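Local coordinates for protein WlaRA, TDP-fucose-3,4-ketoisomerase (Campylobacter jejuni subsp. jejuni 81116, PDB 5TPV) that belongs to the WxcM-like family of the cupin clan and binds thymidine-5'-diphosphate, with two copies of its two-sheet beta fold in the assembly, at residues C27-K32 and E55-A60; G63-L68 and C104-L109. All coordinates share one frame; numbering follows the deposited sequence.

Interaction 1 of 2, residues C27-K32 and E55-A60; sequences CPFEIK and EFIFIA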
loop_
_atom_site.group_PDB
_atom_site.type_symbol
_atom_site.label_atom_id
_atom_site.label_comp_id
_atom_site.label_asym_id
_atom_site.label_seq_id
_atom_site.Cartn_x
_atom_site.Cartn_y
_atom_site.Cartn_z
ATOM N N CYS B 27 -8.771 6.660 -5.057
ATOM C CA CYS B 27 -8.321 5.684 -6.042
ATOM C C CYS B 27 -9.527 5.349 -6.894
ATOM O O CYS B 27 -10.596 5.153 -6.324
ATOM C CB CYS B 27 -7.858 4.400 -5.364
ATOM S SG CYS B 27 -7.369 3.052 -6.444
ATOM N N PRO B 28 -9.359 5.288 -8.235
ATOM C CA PRO B 28 -10.536 5.141 -9.100
ATOM C C PRO B 28 -10.760 3.723 -9.496
ATOM O O PRO B 28 -11.744 3.417 -10.136
ATOM C CB PRO B 28 -10.177 5.988 -10.343
ATOM C CG PRO B 28 -8.718 5.871 -10.418
ATOM C CD PRO B 28 -8.248 5.910 -8.975
ATOM N N PHE B 29 -9.877 2.828 -9.087
ATOM C CA PHE B 29 -9.997 1.416 -9.465
ATOM C C PHE B 29 -10.125 0.508 -8.240
ATOM O O PHE B 29 -9.991 0.938 -7.096
ATOM C CB PHE B 29 -8.839 1.006 -10.378
ATOM C CG PHE B 29 -7.442 1.386 -9.900
ATOM C CD1 PHE B 29 -6.852 0.749 -8.813
ATOM C CD2 PHE B 29 -6.725 2.360 -10.554
ATOM C CE1 PHE B 29 -5.579 1.077 -8.386
ATOM C CE2 PHE B 29 -5.428 2.675 -10.156
ATOM C CZ PHE B 29 -4.859 2.040 -9.066
ATOM N N GLU B 30 -10.449 -0.742 -8.507
ATOM C CA GLU B 30 -10.437 -1.786 -7.545
ATOM C C GLU B 30 -8.976 -2.214 -7.302
ATOM O O GLU B 30 -8.333 -2.673 -8.250
ATOM C CB GLU B 30 -11.163 -3.006 -8.117
ATOM C CG GLU B 30 -12.471 -3.377 -7.475
ATOM C CD GLU B 30 -12.373 -3.649 -5.988
ATOM O OE1 GLU B 30 -11.872 -4.710 -5.537
ATOM O OE2 GLU B 30 -12.843 -2.737 -5.298
ATOM N N ILE B 31 -8.466 -2.041 -6.076
ATOM C CA ILE B 31 -7.132 -2.505 -5.700
ATOM C C ILE B 31 -7.138 -4.012 -5.541
ATOM O O ILE B 31 -8.068 -4.579 -5.033
ATOM C CB ILE B 31 -6.624 -1.892 -4.401
ATOM C CG1 ILE B 31 -6.612 -0.384 -4.606
ATOM C CG2 ILE B 31 -5.247 -2.439 -4.020
ATOM C CD1 ILE B 31 -6.442 0.471 -3.352
ATOM N N LYS B 32 -6.107 -4.638 -6.095
ATOM C CA LYS B 32 -5.809 -6.071 -6.009
ATOM C C LYS B 32 -4.330 -6.385 -5.584
ATOM O O LYS B 32 -4.003 -7.490 -5.125
ATOM C CB LYS B 32 -5.968 -6.583 -7.438
ATOM C CG LYS B 32 -6.914 -7.729 -7.729
ATOM C CD LYS B 32 -8.221 -7.244 -8.347
ATOM C CE LYS B 32 -8.811 -8.310 -9.263
ATOM N NZ LYS B 32 -8.603 -9.731 -8.836
ATOM N N GLU B 55 -3.782 -0.310 -14.487
ATOM C CA GLU B 55 -3.655 1.063 -14.074
ATOM C C GLU B 55 -2.876 1.145 -12.734
ATOM O O GLU B 55 -2.741 0.160 -11.997
ATOM C CB GLU B 55 -5.073 1.613 -13.916
ATOM C CG GLU B 55 -5.864 1.726 -15.197
ATOM C CD GLU B 55 -7.341 1.966 -14.923
ATOM O OE1 GLU B 55 -7.726 3.075 -14.443
ATOM O OE2 GLU B 55 -8.107 1.020 -15.191
ATOM N N PHE B 56 -2.376 2.333 -12.442
ATOM C CA PHE B 56 -1.415 2.558 -11.360
ATOM C C PHE B 56 -1.738 3.866 -10.667
ATOM O O PHE B 56 -2.179 4.797 -11.326
ATOM C CB PHE B 56 0.021 2.629 -11.846
ATOM C CG PHE B 56 0.487 1.344 -12.411
ATOM C CD1 PHE B 56 0.818 0.302 -11.577
ATOM C CD2 PHE B 56 0.570 1.160 -13.789
ATOM C CE1 PHE B 56 1.177 -0.944 -12.065
ATOM C CE2 PHE B 56 0.953 -0.086 -14.301
ATOM C CZ PHE B 56 1.228 -1.130 -13.451
ATOM N N ILE B 57 -1.554 3.898 -9.344
ATOM C CA ILE B 57 -1.192 5.148 -8.644
ATOM C C ILE B 57 0.179 5.060 -7.949
ATOM O O ILE B 57 0.455 4.128 -7.224
ATOM C CB ILE B 57 -2.264 5.456 -7.598
ATOM C CG1 ILE B 57 -3.570 5.776 -8.280
ATOM C CG2 ILE B 57 -1.948 6.705 -6.781
ATOM C CD1 ILE B 57 -4.730 5.805 -7.323
ATOM N N PHE B 58 1.013 6.056 -8.168
ATOM C CA PHE B 58 2.377 6.125 -7.674
ATOM C C PHE B 58 2.383 7.209 -6.578
ATOM O O PHE B 58 1.897 8.322 -6.789
ATOM C CB PHE B 58 3.362 6.585 -8.788
ATOM C CG PHE B 58 3.435 5.661 -9.969
ATOM C CD1 PHE B 58 4.234 4.548 -9.933
ATOM C CD2 PHE B 58 2.671 5.891 -11.110
ATOM C CE1 PHE B 58 4.264 3.653 -11.000
ATOM C CE2 PHE B 58 2.700 5.015 -12.177
ATOM C CZ PHE B 58 3.505 3.896 -12.127
ATOM N N ILE B 59 2.982 6.895 -5.445
ATOM C CA ILE B 59 3.043 7.800 -4.301
ATOM C C ILE B 59 4.439 7.711 -3.712
ATOM O O ILE B 59 4.939 6.594 -3.449
ATOM C CB ILE B 59 2.012 7.326 -3.255
ATOM C CG1 ILE B 59 0.632 7.179 -3.852
ATOM C CG2 ILE B 59 1.944 8.231 -2.034
ATOM C CD1 ILE B 59 -0.320 6.409 -2.973
ATOM N N ALA B 60 5.081 8.876 -3.534
ATOM C CA ALA B 60 6.281 8.957 -2.754
ATOM C C ALA B 60 5.909 9.092 -1.286
ATOM O O ALA B 60 5.620 10.189 -0.834
ATOM C CB ALA B 60 7.120 10.133 -3.216
#

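Interaction 2 of 2, residues G63-L68 and C104-L109; sequences GSCEIL and CILLVL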
loop_
_atom_site.group_PDB
_atom_site.type_symbol
_atom_site.label_atom_id
_atom_site.label_comp_id
_atom_site.label_asym_id
_atom_site.label_seq_id
_atom_site.Cartn_x
_atom_site.Cartn_y
_atom_site.Cartn_z
ATOM N N GLY B 63 10.609 10.802 0.934
ATOM C CA GLY B 63 11.488 11.376 -0.074
ATOM C C GLY B 63 10.802 11.820 -1.353
ATOM O O GLY B 63 9.644 12.229 -1.400
ATOM N N SER B 64 11.534 11.686 -2.438
ATOM C CA SER B 64 11.067 12.191 -3.714
ATOM C C SER B 64 11.700 11.405 -4.846
ATOM O O SER B 64 12.766 10.813 -4.715
ATOM C CB SER B 64 11.423 13.681 -3.890
ATOM O OG SER B 64 12.823 13.850 -3.777
ATOM N N CYS B 65 11.016 11.410 -5.969
ATOM C CA CYS B 65 11.598 10.871 -7.179
ATOM C C CYS B 65 10.886 11.587 -8.343
ATOM O O CYS B 65 9.979 12.406 -8.102
ATOM C CB CYS B 65 11.380 9.352 -7.212
ATOM S SG CYS B 65 9.626 8.880 -7.305
ATOM N N GLU B 66 11.322 11.281 -9.573
ATOM C CA GLU B 66 10.798 11.873 -10.794
ATOM C C GLU B 66 10.305 10.725 -11.647
ATOM O O GLU B 66 10.917 9.664 -11.745
ATOM C CB GLU B 66 11.904 12.637 -11.544
ATOM C CG GLU B 66 11.405 13.737 -12.453
ATOM C CD GLU B 66 12.531 14.534 -13.106
ATOM O OE1 GLU B 66 12.475 14.725 -14.348
ATOM O OE2 GLU B 66 13.477 14.923 -12.392
ATOM N N ILE B 67 9.176 10.941 -12.280
ATOM C CA ILE B 67 8.690 9.994 -13.265
ATOM C C ILE B 67 8.476 10.604 -14.646
ATOM O O ILE B 67 7.899 11.702 -14.782
ATOM C CB ILE B 67 7.416 9.327 -12.779
ATOM C CG1 ILE B 67 6.860 8.386 -13.828
ATOM C CG2 ILE B 67 6.359 10.342 -12.434
ATOM C CD1 ILE B 67 5.949 7.356 -13.246
ATOM N N LEU B 68 8.883 9.875 -15.680
ATOM C CA LEU B 68 8.575 10.271 -17.069
ATOM C C LEU B 68 7.554 9.281 -17.550
ATOM O O LEU B 68 7.741 8.077 -17.341
ATOM C CB LEU B 68 9.813 10.286 -17.951
ATOM C CG LEU B 68 9.714 10.263 -19.478
ATOM C CD1 LEU B 68 11.142 10.359 -20.031
ATOM C CD2 LEU B 68 9.107 8.945 -19.983
ATOM N N CYS B 104 13.950 7.713 -0.408
ATOM C CA CYS B 104 12.703 7.564 -1.137
ATOM C C CYS B 104 12.073 6.203 -0.810
ATOM O O CYS B 104 12.722 5.187 -0.788
ATOM C CB CYS B 104 12.859 7.667 -2.644
ATOM S SG CYS B 104 11.215 7.688 -3.443
ATOM N N ILE B 105 10.792 6.214 -0.505
ATOM C CA ILE B 105 9.976 4.997 -0.537
ATOM C C ILE B 105 8.840 5.229 -1.503
ATOM O O ILE B 105 8.033 6.150 -1.332
ATOM C CB ILE B 105 9.354 4.660 0.834
ATOM C CG1 ILE B 105 10.488 4.439 1.853
ATOM C CG2 ILE B 105 8.416 3.442 0.772
ATOM C CD1 ILE B 105 9.979 4.580 3.293
ATOM N N LEU B 106 8.767 4.373 -2.510
ATOM C CA LEU B 106 7.775 4.539 -3.568
ATOM C C LEU B 106 6.734 3.485 -3.365
ATOM O O LEU B 106 7.078 2.318 -3.371
ATOM C CB LEU B 106 8.391 4.336 -4.957
ATOM C CG LEU B 106 7.382 4.452 -6.108
ATOM C CD1 LEU B 106 6.904 5.858 -6.293
ATOM C CD2 LEU B 106 8.049 3.963 -7.394
ATOM N N LEU B 107 5.486 3.910 -3.178
ATOM C CA LEU B 107 4.365 2.993 -3.117
ATOM C C LEU B 107 3.526 3.087 -4.404
ATOM O O LEU B 107 3.141 4.182 -4.847
ATOM C CB LEU B 107 3.511 3.353 -1.928
ATOM C CG LEU B 107 2.198 2.619 -1.677
ATOM C CD1 LEU B 107 2.414 1.166 -1.364
ATOM C CD2 LEU B 107 1.353 3.272 -0.583
ATOM N N VAL B 108 3.110 1.916 -4.862
ATOM C CA VAL B 108 2.280 1.735 -6.040
ATOM C C VAL B 108 1.055 0.888 -5.772
ATOM O O VAL B 108 1.100 -0.195 -5.220
ATOM C CB VAL B 108 3.136 1.084 -7.157
ATOM C CG1 VAL B 108 2.417 1.188 -8.502
ATOM C CG2 VAL B 108 4.469 1.806 -7.237
ATOM N N LEU B 109 -0.089 1.400 -6.206
ATOM C CA LEU B 109 -1.342 0.659 -6.179
ATOM C C LEU B 109 -1.726 0.300 -7.619
ATOM O O LEU B 109 -1.547 1.116 -8.548
ATOM C CB LEU B 109 -2.435 1.559 -5.616
ATOM C CG LEU B 109 -2.018 2.551 -4.496
ATOM C CD1 LEU B 109 -3.131 3.470 -4.111
ATOM C CD2 LEU B 109 -1.542 1.845 -3.247
#

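Interaction 1 of 2, residues C27-K32 and E55-A60
With CG wedged over the backbone, flanked by both N and C (chi1 49°), F29 turns its ring toward E55-I57, while C27 carries SG anti to its own N (chi1 176°) and so lays the sulfur against that ring. SG stands 3.2 Å above the ring plane, displaced toward the rim, and accepts a weak hydrogen bond from F29 N. The far edge of the ring meets strand backbone: CZ lies 3.8 Å from I57 N, which sits in the ring plane. E55 runs antiparallel alongside the ring, its CB 3.8 Å from F29 CD2 and its carboxylate turned 74° from the ring; OE1 is hydrogen-bonded to Y88 OH, which would help hold the acid there. I57 completes the cluster. Its CG1 is 4.0 Å from F29 CZ, and its CD1 comes tip to tip with P28, 3.9 Å from CD, and equally near C27 SG. No hydrogen bond joins the two segments; van der Waals packing, mostly of apolar groups, holds them. The loop, with an aromatic ring as its main contact, lies over the face of strand 56-62 from which E55 and I57 project, in the six-stranded antiparallel sheet of a cupin fold.

Interaction 2 of 2, residues G63-L68 and C104-L109
C104, just ahead of strand 105-110, brings the two backbones closest: its CA lies 4.1 Å from the CA of G63, a closeness possible because glycine brings no side chain to that side; G63 also takes a positive phi (61°). The C104 side chain points toward the other segment with SG anti to the backbone N (chi1 -173°), which carries the sulfur along the chain of S64 and C65. SG settles 3.7 Å from the carbonyl oxygen of S64 and 4.1 Å from CB of C65, contacts of packing and not of hydrogen bonding, while F40 also touches C104. Next comes I105, whose CB points away from G63-L68; its side chain packs on N62 and on K83 of the second subunit. The polypeptide at G63-S64 is the turn between strands 56-62 and 65-70, where it leaves the six-stranded sheet for the five-stranded one, so the contact sits where the two antiparallel sheets of the cupin fold come together. L106 then reaches inward: CG is anti to its N, and CD1 ends 4.2 Å from SG of C65, a sulfur flanked by both backbone N and C (chi1 64°). M97 and F100 add to this buried patch, touching L106 and C65 respectively. Past L106 the two strands diverge and the contact ends.

Along the chain the two contacts follow one another, both segments of interaction 1 preceding those of interaction 2, with about 13 Å between their centres. Strand 56-62, which carries most of segment 55-60, runs into the turn that starts strand 65-70; it is also the antiparallel neighbour of strand 105-110 in the six-stranded sheet. Probable backbone hydrogen bonds, I59 O to L107 N at 2.8 Å and I57 N to L109 O at 2.9 Å, bind the two contacts directly. Interaction 1 thus covers one end of this strand pair with a loop, whereas interaction 2 joins the other end to the five-stranded sheet. Both touch the second subunit, placing this strand pair near the dimer interface.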